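Local coordinates for protein AlkD2 (Streptococcus mutans, PDB 6M9M) that is of unknown function but binds inosine-5'-monophosphate and belongs to the HEAT-like repeat family of DNA glycosylases, at residues M56-F60 and V90-A94; Y160-S164 and K192-V197. One frame throughout, in Å; residues are numbered along the deposited sequence. Where two conformers were deposited one is given.

Contact 1: residues M56-F60 and V90-A94; sequences MYAVF and VLAKA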
loop_
_atom_site.group_PDB
_atom_site.type_symbol
_atom_site.label_atom_id
_atom_site.label_comp_id
_atom_site.label_asym_id
_atom_site.label_seq_id
_atom_site.Cartn_x
_atom_site.Cartn_y
_atom_site.Cartn_z
ATOM N N MET A 56 -11.133 -5.617 6.321
ATOM C CA MET A 56 -9.772 -6.059 6.015
ATOM C C MET A 56 -9.785 -7.255 5.072
ATOM O O MET A 56 -9.083 -7.266 4.057
ATOM C CB MET A 56 -9.028 -6.405 7.303
ATOM C CG MET A 56 -8.657 -5.219 8.186
ATOM S SD MET A 56 -8.046 -5.678 9.823
ATOM C CE MET A 56 -6.701 -6.764 9.394
ATOM N N TYR A 57 -10.577 -8.275 5.407
ATOM C CA TYR A 57 -10.779 -9.431 4.532
ATOM C C TYR A 57 -11.174 -8.993 3.124
ATOM O O TYR A 57 -10.624 -9.473 2.126
ATOM C CB TYR A 57 -11.840 -10.331 5.181
ATOM C CG TYR A 57 -12.482 -11.343 4.273
ATOM C CD1 TYR A 57 -13.608 -11.016 3.549
ATOM C CD2 TYR A 57 -11.960 -12.626 4.133
ATOM C CE1 TYR A 57 -14.220 -11.927 2.719
ATOM C CE2 TYR A 57 -12.573 -13.554 3.300
ATOM C CZ TYR A 57 -13.696 -13.188 2.583
ATOM O OH TYR A 57 -14.342 -14.063 1.744
ATOM N N ALA A 58 -12.132 -8.067 3.030
ATOM C CA ALA A 58 -12.613 -7.608 1.733
ATOM C C ALA A 58 -11.512 -6.936 0.928
ATOM O O ALA A 58 -11.453 -7.091 -0.300
ATOM C CB ALA A 58 -13.773 -6.634 1.926
ATOM N N VAL A 59 -10.664 -6.148 1.592
ATOM C CA VAL A 59 -9.585 -5.453 0.893
ATOM C C VAL A 59 -8.520 -6.434 0.419
ATOM O O VAL A 59 -7.951 -6.257 -0.665
ATOM C CB VAL A 59 -9.042 -4.287 1.734
ATOM C CG1 VAL A 59 -7.894 -3.598 1.030
ATOM C CG2 VAL A 59 -10.171 -3.287 2.022
ATOM N N PHE A 60 -8.238 -7.488 1.194
ATOM C CA PHE A 60 -7.383 -8.544 0.655
ATOM C C PHE A 60 -7.999 -9.133 -0.618
ATOM O O PHE A 60 -7.296 -9.377 -1.605
ATOM C CB PHE A 60 -7.102 -9.650 1.688
ATOM C CG PHE A 60 -6.065 -9.283 2.728
ATOM C CD1 PHE A 60 -4.757 -9.022 2.354
ATOM C CD2 PHE A 60 -6.387 -9.239 4.075
ATOM C CE1 PHE A 60 -3.796 -8.695 3.309
ATOM C CE2 PHE A 60 -5.428 -8.921 5.028
ATOM C CZ PHE A 60 -4.131 -8.654 4.643
ATOM N N VAL A 90 -4.041 -2.757 5.251
ATOM C CA VAL A 90 -4.375 -3.787 4.269
ATOM C C VAL A 90 -4.440 -3.196 2.866
ATOM O O VAL A 90 -4.043 -3.849 1.902
ATOM C CB VAL A 90 -5.653 -4.546 4.660
ATOM C CG1 VAL A 90 -5.992 -5.589 3.605
ATOM C CG2 VAL A 90 -5.433 -5.236 5.997
ATOM N N LEU A 91 -4.933 -1.949 2.723
ATOM C CA LEU A 91 -4.932 -1.309 1.400
ATOM C C LEU A 91 -3.527 -1.267 0.800
ATOM O O LEU A 91 -3.354 -1.519 -0.398
ATOM C CB LEU A 91 -5.541 0.097 1.470
ATOM C CG LEU A 91 -5.544 0.895 0.168
ATOM C CD1 LEU A 91 -6.332 0.197 -0.932
ATOM C CD2 LEU A 91 -6.075 2.303 0.407
ATOM N N ALA A 92 -2.516 -0.928 1.607
ATOM C CA ALA A 92 -1.143 -0.921 1.118
ATOM C C ALA A 92 -0.736 -2.305 0.621
ATOM O O ALA A 92 -0.078 -2.431 -0.422
ATOM C CB ALA A 92 -0.212 -0.431 2.229
ATOM N N LYS A 93 -1.094 -3.353 1.370
ATOM C CA LYS A 93 -0.771 -4.720 0.966
ATOM C C LYS A 93 -1.506 -5.109 -0.306
ATOM O O LYS A 93 -0.947 -5.798 -1.172
ATOM C CB LYS A 93 -1.133 -5.692 2.086
ATOM C CG LYS A 93 -0.305 -5.493 3.340
ATOM C CD LYS A 93 -0.733 -6.358 4.504
ATOM C CE LYS A 93 -0.077 -5.904 5.799
ATOM N NZ LYS A 93 1.397 -6.094 5.756
ATOM N N ALA A 94 -2.772 -4.701 -0.429
ATOM C CA ALA A 94 -3.533 -5.020 -1.632
ATOM C C ALA A 94 -2.977 -4.297 -2.849
ATOM O O ALA A 94 -2.998 -4.840 -3.959
ATOM C CB ALA A 94 -5.000 -4.668 -1.423
#
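Two nearly parallel helical segments, 56-60 and 90-94, pack with their axes 9.0 Å apart at an angle of 12°, burying 311 Å². No hydrogen bond crosses between them, so the contact is held by apolar and CH-pi packing. The CH-pi contact is the most sharply defined: CG1 of Val90 sits 3.5 Å from the centroid of the Phe60 ring and 4° off its normal, almost directly over the face. Val59 CG1 lies 3.8 Å from Val90 CG1 and 3.9 Å from Ala94 CB, while Met56 CG meets Val90 CG2 at 3.9 Å. Two contacts reach backbone oxygens: Ala94 CB rests 3.4 Å from Val59 O, and Val90 CG1 3.5 Å from Met56 O. Lys93 lays its aliphatic chain by the ring, CD 4.0 Å from Phe60 CE1, and makes a cation-pi contact with Phe20. On the Met56 side the contact borders the IMP site, close to Arg86. Helices 52-65 and 85-102 thus pack side by side as in a HEAT-like repeat array; helix 69-79, between them in sequence, packs on Val59, Leu91 and Ala94, helix 36-47 touches Val59, and helix 21-32 receives Met56 and Phe60.

Contact 2: residues Y160-S164 and K192-V197; sequences YVRKS and KEINQV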
loop_
_atom_site.group_PDB
_atom_site.type_symbol
_atom_site.label_atom_id
_atom_site.label_comp_id
_atom_site.label_asym_id
_atom_site.label_seq_id
_atom_site.Cartn_x
_atom_site.Cartn_y
_atom_site.Cartn_z
ATOM N N TYR A 160 1.446 11.693 7.591
ATOM C CA TYR A 160 1.317 10.253 7.406
ATOM C C TYR A 160 2.072 9.807 6.168
ATOM O O TYR A 160 2.814 8.824 6.198
ATOM C CB TYR A 160 -0.181 9.954 7.297
ATOM C CG TYR A 160 -0.638 8.505 7.165
ATOM C CD1 TYR A 160 -0.421 7.588 8.182
ATOM C CD2 TYR A 160 -1.406 8.100 6.079
ATOM C CE1 TYR A 160 -0.908 6.278 8.089
ATOM C CE2 TYR A 160 -1.896 6.820 5.983
ATOM C CZ TYR A 160 -1.647 5.908 6.983
ATOM O OH TYR A 160 -2.178 4.630 6.858
ATOM N N VAL A 161 1.891 10.525 5.064
ATOM C CA VAL A 161 2.651 10.238 3.854
ATOM C C VAL A 161 4.143 10.429 4.103
ATOM O O VAL A 161 4.963 9.579 3.737
ATOM C CB VAL A 161 2.153 11.097 2.679
ATOM C CG1 VAL A 161 3.042 10.871 1.453
ATOM C CG2 VAL A 161 0.702 10.755 2.328
ATOM N N ARG A 162 4.526 11.566 4.696
ATOM C CA ARG A 162 5.947 11.882 4.835
ATOM C C ARG A 162 6.695 10.844 5.661
ATOM O O ARG A 162 7.861 10.554 5.384
ATOM C CB ARG A 162 6.155 13.271 5.431
ATOM C CG ARG A 162 5.709 14.411 4.542
ATOM C CD ARG A 162 6.221 15.754 5.023
ATOM N NE ARG A 162 5.825 16.088 6.389
ATOM C CZ ARG A 162 4.683 16.674 6.744
ATOM N NH1 ARG A 162 3.772 16.989 5.840
ATOM N NH2 ARG A 162 4.451 16.956 8.023
ATOM N N LYS A 163 6.055 10.283 6.694
ATOM C CA LYS A 163 6.726 9.249 7.477
ATOM C C LYS A 163 7.009 8.025 6.622
ATOM O O LYS A 163 8.090 7.435 6.707
ATOM C CB LYS A 163 5.882 8.887 8.693
ATOM C CG LYS A 163 5.867 9.996 9.737
ATOM C CD LYS A 163 5.049 9.627 10.951
ATOM C CE LYS A 163 5.240 10.645 12.063
ATOM N NZ LYS A 163 4.425 10.321 13.261
ATOM N N SER A 164 6.064 7.644 5.765
ATOM C CA SER A 164 6.287 6.521 4.855
ATOM C C SER A 164 7.374 6.837 3.830
ATOM O O SER A 164 8.221 5.990 3.534
ATOM C CB SER A 164 4.957 6.174 4.204
ATOM O OG SER A 164 5.055 5.071 3.357
ATOM N N LYS A 192 9.509 22.680 6.527
ATOM C CA LYS A 192 9.306 21.740 7.625
ATOM C C LYS A 192 9.195 20.321 7.090
ATOM O O LYS A 192 9.781 19.379 7.636
ATOM C CB LYS A 192 8.028 22.134 8.379
ATOM C CG LYS A 192 7.602 21.173 9.474
ATOM C CD LYS A 192 6.193 21.475 9.987
ATOM C CE LYS A 192 5.136 21.038 8.992
ATOM N NZ LYS A 192 3.765 21.206 9.547
ATOM N N GLU A 193 8.456 20.166 5.998
ATOM C CA GLU A 193 8.191 18.860 5.415
ATOM C C GLU A 193 9.473 18.162 4.992
ATOM O O GLU A 193 9.704 16.999 5.348
ATOM C CB GLU A 193 7.273 19.069 4.215
ATOM C CG GLU A 193 5.843 19.471 4.582
ATOM C CD GLU A 193 5.588 20.968 4.729
ATOM O OE1 GLU A 193 6.543 21.783 4.826
ATOM O OE2 GLU A 193 4.397 21.325 4.725
ATOM N N ILE A 194 10.326 18.850 4.221
ATOM C CA ILE A 194 11.512 18.178 3.694
ATOM C C ILE A 194 12.479 17.828 4.820
ATOM O O ILE A 194 13.187 16.813 4.752
ATOM C CB ILE A 194 12.171 19.006 2.571
ATOM C CG1 ILE A 194 13.111 18.117 1.754
ATOM C CG2 ILE A 194 12.901 20.225 3.148
ATOM C CD1 ILE A 194 13.683 18.784 0.527
ATOM N N ASN A 195 12.538 18.652 5.865
ATOM C CA ASN A 195 13.430 18.353 6.983
ATOM C C ASN A 195 12.969 17.124 7.745
ATOM O O ASN A 195 13.795 16.313 8.178
ATOM C CB ASN A 195 13.580 19.571 7.884
ATOM C CG ASN A 195 14.644 20.505 7.383
ATOM O OD1 ASN A 195 15.829 20.191 7.429
ATOM N ND2 ASN A 195 14.232 21.656 6.873
ATOM N N GLN A 196 11.658 16.941 7.880
ATOM C CA GLN A 196 11.152 15.740 8.527
ATOM C C GLN A 196 11.567 14.493 7.746
ATOM O O GLN A 196 12.033 13.493 8.322
ATOM C CB GLN A 196 9.631 15.832 8.637
ATOM C CG GLN A 196 9.035 14.591 9.228
ATOM C CD GLN A 196 7.588 14.744 9.588
ATOM O OE1 GLN A 196 6.834 15.452 8.910
ATOM N NE2 GLN A 196 7.183 14.095 10.676
ATOM N N VAL A 197 11.395 14.530 6.428
ATOM C CA VAL A 197 11.736 13.391 5.591
ATOM C C VAL A 197 13.240 13.160 5.601
ATOM O O VAL A 197 13.700 12.016 5.688
ATOM C CB VAL A 197 11.198 13.636 4.169
ATOM C CG1 VAL A 197 11.685 12.554 3.212
ATOM C CG2 VAL A 197 9.668 13.703 4.163
#
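Arg162 dominates this junction, with 131 Å² of its surface covered by segment 192-197. It enters as a knob into a hole formed by Lys192, Glu193, Gln196 and Val197. Gln196, the next most covered, meets the edge of the guanidinium: its OE1 accepts hydrogen bonds from Arg162 NE (2.8 Å) and Arg162 NH2 (3.0 Å). Its amide NE2 is held by Glu159, and Arg162 NH1 bonds to the backbone oxygen of Asp156, so both side chains have a second partner, at the first residue of helix 159-175 and in the loop before it. Val197 packs its CG2 3.8 Å from Arg162 CB, at the root of the arginine. Glu193 lays CG over one guanidinium face, 3.5 Å from Arg162 NH1; its carboxylate is too far for a salt bridge, with OE2 4.5 Å from Arg162 NH1. The axes approach to 9.5 Å and cross at -36°. Such side-by-side packing of similarly directed helices, separated in sequence by one intervening helix, is characteristic of a HEAT-like repeat array, here near its C-terminal end.

In the fold
Contact 1 and contact 2 come in series along the chain: 56-60 with 90-94 closes before 160-164 with 192-197 opens. Their centres lie 24 Å apart and their nearest atoms about 7 Å, without touching. They share no helix, contact 1 joining helices 52-65 and 85-102 and contact 2 joining helices 159-175 and 192-201. In each, a single intervening helix, 69-79 or 177-185, separates the partners along the chain. The centre of contact 1 lies about 9 Å from the centre of the chain, that of contact 2 about 17 Å. One all-helical array thus repeats the same kind of pairing, and IMP, about 8 Å from the Met56 side chain and 9 Å from that of Lys163, is consistent with a site between them.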